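Local coordinates for protein putative acetyltransferase Ta0821 (Thermoplasma acidophilum DSM 1728, PDB 3C26) that probably transfers acyl groups, as a putative acetyltransferase of the GNAT family, at residues R173-D178 with S203-F208; F218-D223 with Y242-L247. All coordinates share one frame; numbering follows the deposited sequence.

Interaction 1: R173-D178 with S203-F208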
loop_
_atom_site.group_PDB
_atom_site.type_symbol
_atom_site.label_atom_id
_atom_site.label_comp_id
_atom_site.label_asym_id
_atom_site.label_seq_id
_atom_site.Cartn_x
_atom_site.Cartn_y
_atom_site.Cartn_z
ATOM N N ARG A 173 -21.033 5.129 18.947
ATOM C CA ARG A 173 -22.274 5.738 18.473
ATOM C C ARG A 173 -22.196 6.260 17.080
ATOM O O ARG A 173 -23.154 6.806 16.594
ATOM C CB ARG A 173 -22.674 6.911 19.331
ATOM C CG ARG A 173 -23.848 6.673 20.143
ATOM C CD ARG A 173 -23.586 5.610 21.077
ATOM N NE ARG A 173 -24.826 5.103 21.635
ATOM C CZ ARG A 173 -24.903 3.964 22.285
ATOM N NH1 ARG A 173 -23.805 3.200 22.446
ATOM N NH2 ARG A 173 -26.081 3.588 22.751
ATOM N N CYS A 174 -21.009 6.208 16.496
ATOM C CA CYS A 174 -20.844 6.557 15.057
ATOM C C CYS A 174 -20.292 5.338 14.425
ATOM O O CYS A 174 -19.435 4.678 15.008
ATOM C CB CYS A 174 -19.932 7.740 14.804
ATOM S SG CYS A 174 -20.418 9.204 15.655
ATOM N N PHE A 175 -20.829 5.044 13.248
ATOM C CA PHE A 175 -20.568 3.824 12.506
ATOM C C PHE A 175 -20.530 4.030 11.015
ATOM O O PHE A 175 -21.140 4.926 10.484
ATOM C CB PHE A 175 -21.744 2.823 12.657
ATOM C CG PHE A 175 -22.356 2.763 14.013
ATOM C CD1 PHE A 175 -23.388 3.625 14.359
ATOM C CD2 PHE A 175 -21.965 1.772 14.913
ATOM C CE1 PHE A 175 -23.957 3.560 15.582
ATOM C CE2 PHE A 175 -22.545 1.698 16.162
ATOM C CZ PHE A 175 -23.540 2.592 16.497
ATOM N N PHE A 176 -19.813 3.135 10.358
ATOM C CA PHE A 176 -19.800 3.044 8.901
ATOM C C PHE A 176 -20.915 2.115 8.542
ATOM O O PHE A 176 -20.921 0.962 8.955
ATOM C CB PHE A 176 -18.483 2.512 8.330
ATOM C CG PHE A 176 -17.740 3.500 7.495
ATOM C CD1 PHE A 176 -18.380 4.196 6.487
ATOM C CD2 PHE A 176 -16.388 3.686 7.658
ATOM C CE1 PHE A 176 -17.711 5.095 5.673
ATOM C CE2 PHE A 176 -15.705 4.590 6.849
ATOM C CZ PHE A 176 -16.391 5.286 5.842
ATOM N N ILE A 177 -21.909 2.644 7.846
ATOM C CA ILE A 177 -22.967 1.831 7.339
ATOM C C ILE A 177 -23.187 2.155 5.860
ATOM O O ILE A 177 -23.404 3.309 5.483
ATOM C CB ILE A 177 -24.238 2.031 8.111
ATOM C CG1 ILE A 177 -24.018 1.647 9.588
ATOM C CG2 ILE A 177 -25.361 1.172 7.556
ATOM C CD1 ILE A 177 -25.303 1.616 10.377
ATOM N N ASP A 178 -23.133 1.131 5.029
ATOM C CA ASP A 178 -23.308 1.344 3.575
ATOM C C ASP A 178 -22.523 2.558 3.094
ATOM O O ASP A 178 -23.059 3.464 2.456
ATOM C CB ASP A 178 -24.781 1.514 3.228
ATOM C CG ASP A 178 -25.041 1.624 1.712
ATOM O OD1 ASP A 178 -24.300 1.051 0.929
ATOM O OD2 ASP A 178 -26.027 2.267 1.311
ATOM N N SER A 203 -21.281 -6.412 21.814
ATOM C CA SER A 203 -20.253 -5.458 21.344
ATOM C C SER A 203 -19.937 -5.607 19.876
ATOM O O SER A 203 -19.177 -4.824 19.317
ATOM C CB SER A 203 -18.946 -5.555 22.131
ATOM O OG SER A 203 -19.076 -4.972 23.404
ATOM N N THR A 204 -20.524 -6.624 19.262
ATOM C CA THR A 204 -20.370 -6.829 17.813
ATOM C C THR A 204 -21.316 -5.901 17.029
ATOM O O THR A 204 -22.496 -5.807 17.269
ATOM C CB THR A 204 -20.620 -8.275 17.364
ATOM O OG1 THR A 204 -19.836 -9.183 18.155
ATOM C CG2 THR A 204 -20.209 -8.419 15.934
ATOM N N PHE A 205 -20.733 -5.159 16.110
ATOM C CA PHE A 205 -21.508 -4.280 15.266
ATOM C C PHE A 205 -20.800 -4.215 13.926
ATOM O O PHE A 205 -19.842 -3.479 13.755
ATOM C CB PHE A 205 -21.648 -2.910 15.912
ATOM C CG PHE A 205 -22.672 -2.026 15.259
ATOM C CD1 PHE A 205 -23.700 -1.471 15.985
ATOM C CD2 PHE A 205 -22.636 -1.807 13.904
ATOM C CE1 PHE A 205 -24.649 -0.663 15.363
ATOM C CE2 PHE A 205 -23.563 -1.016 13.280
ATOM C CZ PHE A 205 -24.569 -0.431 14.002
ATOM N N VAL A 206 -21.263 -5.066 13.009
ATOM C CA VAL A 206 -20.693 -5.229 11.684
ATOM C C VAL A 206 -21.707 -5.000 10.553
ATOM O O VAL A 206 -22.812 -5.538 10.519
ATOM C CB VAL A 206 -20.082 -6.678 11.494
ATOM C CG1 VAL A 206 -19.445 -6.868 10.122
ATOM C CG2 VAL A 206 -19.074 -6.971 12.577
ATOM N N TYR A 207 -21.301 -4.156 9.648
ATOM C CA TYR A 207 -22.071 -3.925 8.438
ATOM C C TYR A 207 -21.410 -4.715 7.296
ATOM O O TYR A 207 -20.208 -4.643 7.100
ATOM C CB TYR A 207 -22.124 -2.432 8.099
ATOM C CG TYR A 207 -22.838 -2.221 6.797
ATOM C CD1 TYR A 207 -24.214 -2.133 6.733
ATOM C CD2 TYR A 207 -22.123 -2.206 5.606
ATOM C CE1 TYR A 207 -24.861 -1.972 5.508
ATOM C CE2 TYR A 207 -22.751 -2.075 4.399
ATOM C CZ TYR A 207 -24.096 -1.969 4.341
ATOM O OH TYR A 207 -24.649 -1.843 3.079
ATOM N N PHE A 208 -22.205 -5.496 6.578
ATOM C CA PHE A 208 -21.711 -6.268 5.453
ATOM C C PHE A 208 -22.467 -6.001 4.143
ATOM O O PHE A 208 -23.634 -5.639 4.136
ATOM C CB PHE A 208 -21.659 -7.789 5.751
ATOM C CG PHE A 208 -22.984 -8.421 5.920
ATOM C CD1 PHE A 208 -23.687 -8.919 4.822
ATOM C CD2 PHE A 208 -23.525 -8.571 7.179
ATOM C CE1 PHE A 208 -24.936 -9.475 4.987
ATOM C CE2 PHE A 208 -24.756 -9.118 7.330
ATOM C CZ PHE A 208 -25.456 -9.602 6.228
HETATM O O HOH W 1 -22.897 -1.173 1.052
#
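F205 reaches across to F175, and the two rings form an offset stack with planes 17° apart and centroids 4.0 Å from each other. The overlap is uneven: CD2 of F175 lies over the centre of the F205 ring, whereas CZ of F205 sits toward the rim of F175. CB of F205 points toward strand 174-177, CG is set anti to the backbone N (chi1 -168°), and the two side chains cross at about a right angle. CD1 of I177 comes to the edge of the F205 ring, 4.2 Å from CZ of F205. No direct hydrogen bond joins the two segments. Strand 174-177 pairs instead with strand 180-183 in a two-stranded antiparallel hairpin, cross-linked by the C174–C183 disulfide, and this hairpin packs by its side chains on the larger sheet to which strand 204-211 belongs. The axes of strands 174-177 and 204-208 come within 7.2 Å, their directions 28° apart. Next along the sheet strand, Y207 lays one ring face against the backbone where strand 174-177 ends, with N of D178 over the ring centre, 3.2 Å above its plane. CG2 of I177 touches the ring 3.6 Å from CD1 of Y207. The phenol and the D178 side chain point the same way, and a water accompanies them, donating to OD1 of D178 at 2.6 Å and hydrogen-bonding to OH of Y207 at 2.8 Å. An alanine in place of Y207 would probably open a gap against the I177–D178 peptide and cost this water its phenol partner.

Interaction 2: F218-D223 with Y242-L247. With EDO (1,2-ethanediol), chain F.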
loop_
_atom_site.group_PDB
_atom_site.type_symbol
_atom_site.label_atom_id
_atom_site.label_comp_id
_atom_site.label_asym_id
_atom_site.label_seq_id
_atom_site.Cartn_x
_atom_site.Cartn_y
_atom_site.Cartn_z
ATOM N N PHE A 218 -17.530 -4.095 7.335
ATOM C CA PHE A 218 -17.087 -2.971 8.129
ATOM C C PHE A 218 -17.261 -3.273 9.613
ATOM O O PHE A 218 -18.370 -3.311 10.154
ATOM C CB PHE A 218 -17.872 -1.722 7.786
ATOM C CG PHE A 218 -17.511 -1.130 6.505
ATOM C CD1 PHE A 218 -17.885 -1.729 5.312
ATOM C CD2 PHE A 218 -16.731 0.019 6.465
ATOM C CE1 PHE A 218 -17.535 -1.162 4.110
ATOM C CE2 PHE A 218 -16.386 0.612 5.239
ATOM C CZ PHE A 218 -16.765 0.014 4.079
ATOM N N VAL A 219 -16.145 -3.463 10.285
ATOM C CA VAL A 219 -16.175 -3.841 11.694
ATOM C C VAL A 219 -16.111 -2.592 12.520
ATOM O O VAL A 219 -15.051 -2.018 12.745
ATOM C CB VAL A 219 -15.056 -4.788 12.042
ATOM C CG1 VAL A 219 -15.190 -5.311 13.514
ATOM C CG2 VAL A 219 -15.094 -5.934 11.063
ATOM N N ASN A 220 -17.291 -2.193 12.961
ATOM C CA ASN A 220 -17.497 -0.987 13.784
ATOM C C ASN A 220 -17.240 -1.191 15.274
ATOM O O ASN A 220 -16.953 -0.248 16.009
ATOM C CB ASN A 220 -18.915 -0.470 13.577
ATOM C CG ASN A 220 -19.120 0.135 12.181
ATOM O OD1 ASN A 220 -18.414 1.063 11.811
ATOM N ND2 ASN A 220 -20.069 -0.401 11.411
ATOM N N ASP A 221 -17.406 -2.434 15.698
ATOM C CA ASP A 221 -17.193 -2.856 17.080
ATOM C C ASP A 221 -17.162 -4.374 17.182
ATOM O O ASP A 221 -17.786 -5.108 16.408
ATOM C CB ASP A 221 -18.254 -2.291 18.050
ATOM C CG ASP A 221 -17.747 -2.249 19.522
ATOM O OD1 ASP A 221 -16.623 -2.778 19.800
ATOM O OD2 ASP A 221 -18.456 -1.639 20.358
ATOM N N SER A 222 -16.370 -4.830 18.131
ATOM C CA SER A 222 -16.268 -6.263 18.416
ATOM C C SER A 222 -15.524 -6.492 19.718
ATOM O O SER A 222 -14.594 -5.756 20.006
ATOM C CB SER A 222 -15.540 -7.014 17.298
ATOM O OG SER A 222 -15.389 -8.368 17.701
ATOM N N ASP A 223 -15.924 -7.490 20.497
ATOM C CA ASP A 223 -15.177 -7.787 21.711
ATOM C C ASP A 223 -13.979 -8.618 21.350
ATOM O O ASP A 223 -13.061 -8.726 22.132
ATOM C CB ASP A 223 -16.026 -8.504 22.777
ATOM N N TYR A 242 -12.883 -3.741 6.777
ATOM C CA TYR A 242 -12.562 -2.369 7.145
ATOM C C TYR A 242 -12.825 -2.321 8.628
ATOM O O TYR A 242 -13.958 -2.414 9.064
ATOM C CB TYR A 242 -13.435 -1.398 6.386
ATOM C CG TYR A 242 -13.246 -1.415 4.877
ATOM C CD1 TYR A 242 -13.926 -2.309 4.066
ATOM C CD2 TYR A 242 -12.426 -0.504 4.277
ATOM C CE1 TYR A 242 -13.788 -2.281 2.716
ATOM C CE2 TYR A 242 -12.282 -0.453 2.912
ATOM C CZ TYR A 242 -12.950 -1.351 2.131
ATOM O OH TYR A 242 -12.735 -1.319 0.772
ATOM N N VAL A 243 -11.754 -2.232 9.396
ATOM C CA VAL A 243 -11.816 -2.375 10.855
ATOM C C VAL A 243 -11.486 -1.088 11.575
ATOM O O VAL A 243 -10.528 -0.442 11.266
ATOM C CB VAL A 243 -10.882 -3.512 11.345
ATOM C CG1 VAL A 243 -11.043 -3.751 12.844
ATOM C CG2 VAL A 243 -11.179 -4.810 10.609
ATOM N N ARG A 244 -12.349 -0.705 12.512
ATOM C CA ARG A 244 -12.159 0.529 13.218
ATOM C C ARG A 244 -10.791 0.511 13.899
ATOM O O ARG A 244 -10.406 -0.459 14.530
ATOM C CB ARG A 244 -13.305 0.816 14.212
ATOM C CG ARG A 244 -13.199 2.243 14.825
ATOM C CD ARG A 244 -14.077 2.414 16.032
ATOM N NE ARG A 244 -15.500 2.205 15.783
ATOM C CZ ARG A 244 -16.371 3.132 15.396
ATOM N NH1 ARG A 244 -15.998 4.353 15.127
ATOM N NH2 ARG A 244 -17.633 2.802 15.250
ATOM N N LYS A 245 -10.055 1.597 13.732
ATOM C CA LYS A 245 -8.660 1.721 14.243
ATOM C C LYS A 245 -8.417 1.144 15.664
ATOM O O LYS A 245 -7.466 0.356 15.903
ATOM C CB LYS A 245 -8.230 3.183 14.158
ATOM C CG LYS A 245 -6.819 3.455 14.573
ATOM C CD LYS A 245 -5.878 2.695 13.715
ATOM C CE LYS A 245 -4.507 3.319 13.670
ATOM N NZ LYS A 245 -3.550 2.498 12.857
ATOM N N ALA A 246 -9.314 1.481 16.577
ATOM C CA ALA A 246 -9.131 1.116 17.977
ATOM C C ALA A 246 -9.139 -0.370 18.138
ATOM O O ALA A 246 -8.502 -0.891 19.061
ATOM C CB ALA A 246 -10.172 1.752 18.885
ATOM N N LEU A 247 -9.828 -1.056 17.230
ATOM C CA LEU A 247 -9.893 -2.522 17.258
ATOM C C LEU A 247 -8.727 -3.163 16.510
ATOM O O LEU A 247 -8.294 -4.288 16.801
ATOM C CB LEU A 247 -11.154 -3.017 16.567
ATOM C CG LEU A 247 -12.529 -2.605 17.049
ATOM C CD1 LEU A 247 -13.488 -3.471 16.332
ATOM C CD2 LEU A 247 -12.658 -2.831 18.506
HETATM C C1 EDO F . -2.887 2.108 9.929
HETATM O O1 EDO F . -3.999 2.910 10.378
HETATM C C2 EDO F . -2.899 1.863 8.416
HETATM O O2 EDO F . -2.152 2.874 7.725
#
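F218 and Y242 lie side by side on one face of the sheet, their rings in an offset stack with planes only 8° apart and centroids 4.5 Å from each other. Both carry CG anti to the carbonyl carbon, and the side chains point the same way. CZ of F218 sits over the rim of the Y242 ring, while CB of Y242 lies over the face of F218 in a CH-pi contact, 4.0 Å from its centroid. Beyond the stack, the phenol OH of Y242 bonds to T44. The backbones pair in parallel, V219 N donating to Y242 O and R244 N to V219 O, as neighbouring strands of a beta-alpha-beta unit linked through helix 225-232. On the other face V219 and V243 run alongside each other, CG2 to CG2. CG1 of V219 also meets CD1 of L247 at 3.8 Å, and CD1 of L247 touches CA of D221 and N of S222 as well. N220 and D221 both face F205 in a classic beta bulge.

R244, the N-cap of helix 245-248, reaches across to N220. Its chain is extended through CD, then bends at chi3 (-60°), and the guanidinium approaches side-on: NE and NH2 both donate to N220 O, at 2.9 and 3.2 Å, with the oxygen in the guanidinium plane. The NE bond is the straighter, 164° at the hydrogen, and the NH2 bond is more bent. NH1 forms a salt bridge to E144 and NH2 a further bond to C174 O, while W172 makes a cation-pi contact. These bonds probably fix the guanidinium's rotation, with E144 likely to offset its buried charge, while N220 O, held by two donors, is likely to be well satisfied.

Interactions 1 and 2 lie side by side, their centres about 8 Å apart, on adjacent strands of one sheet: 204-211 and 214-221 follow each other in the chain and run antiparallel. Y207 O and F218 N, 2.7 Å apart, probably form one of the bonds between them. The hairpin strand of interaction 1 is tied to interaction 2 by side-chain bonds: C174 O lies 2.6 Å from NH2 of R244, a probable hydrogen bond, and F176 N bonds to OD1 of N220. F176 also brings its ring against F218. The 1,2-ethanediol at K245, with its O1 2.6 Å from NZ, is probably from the crystallisation liquor.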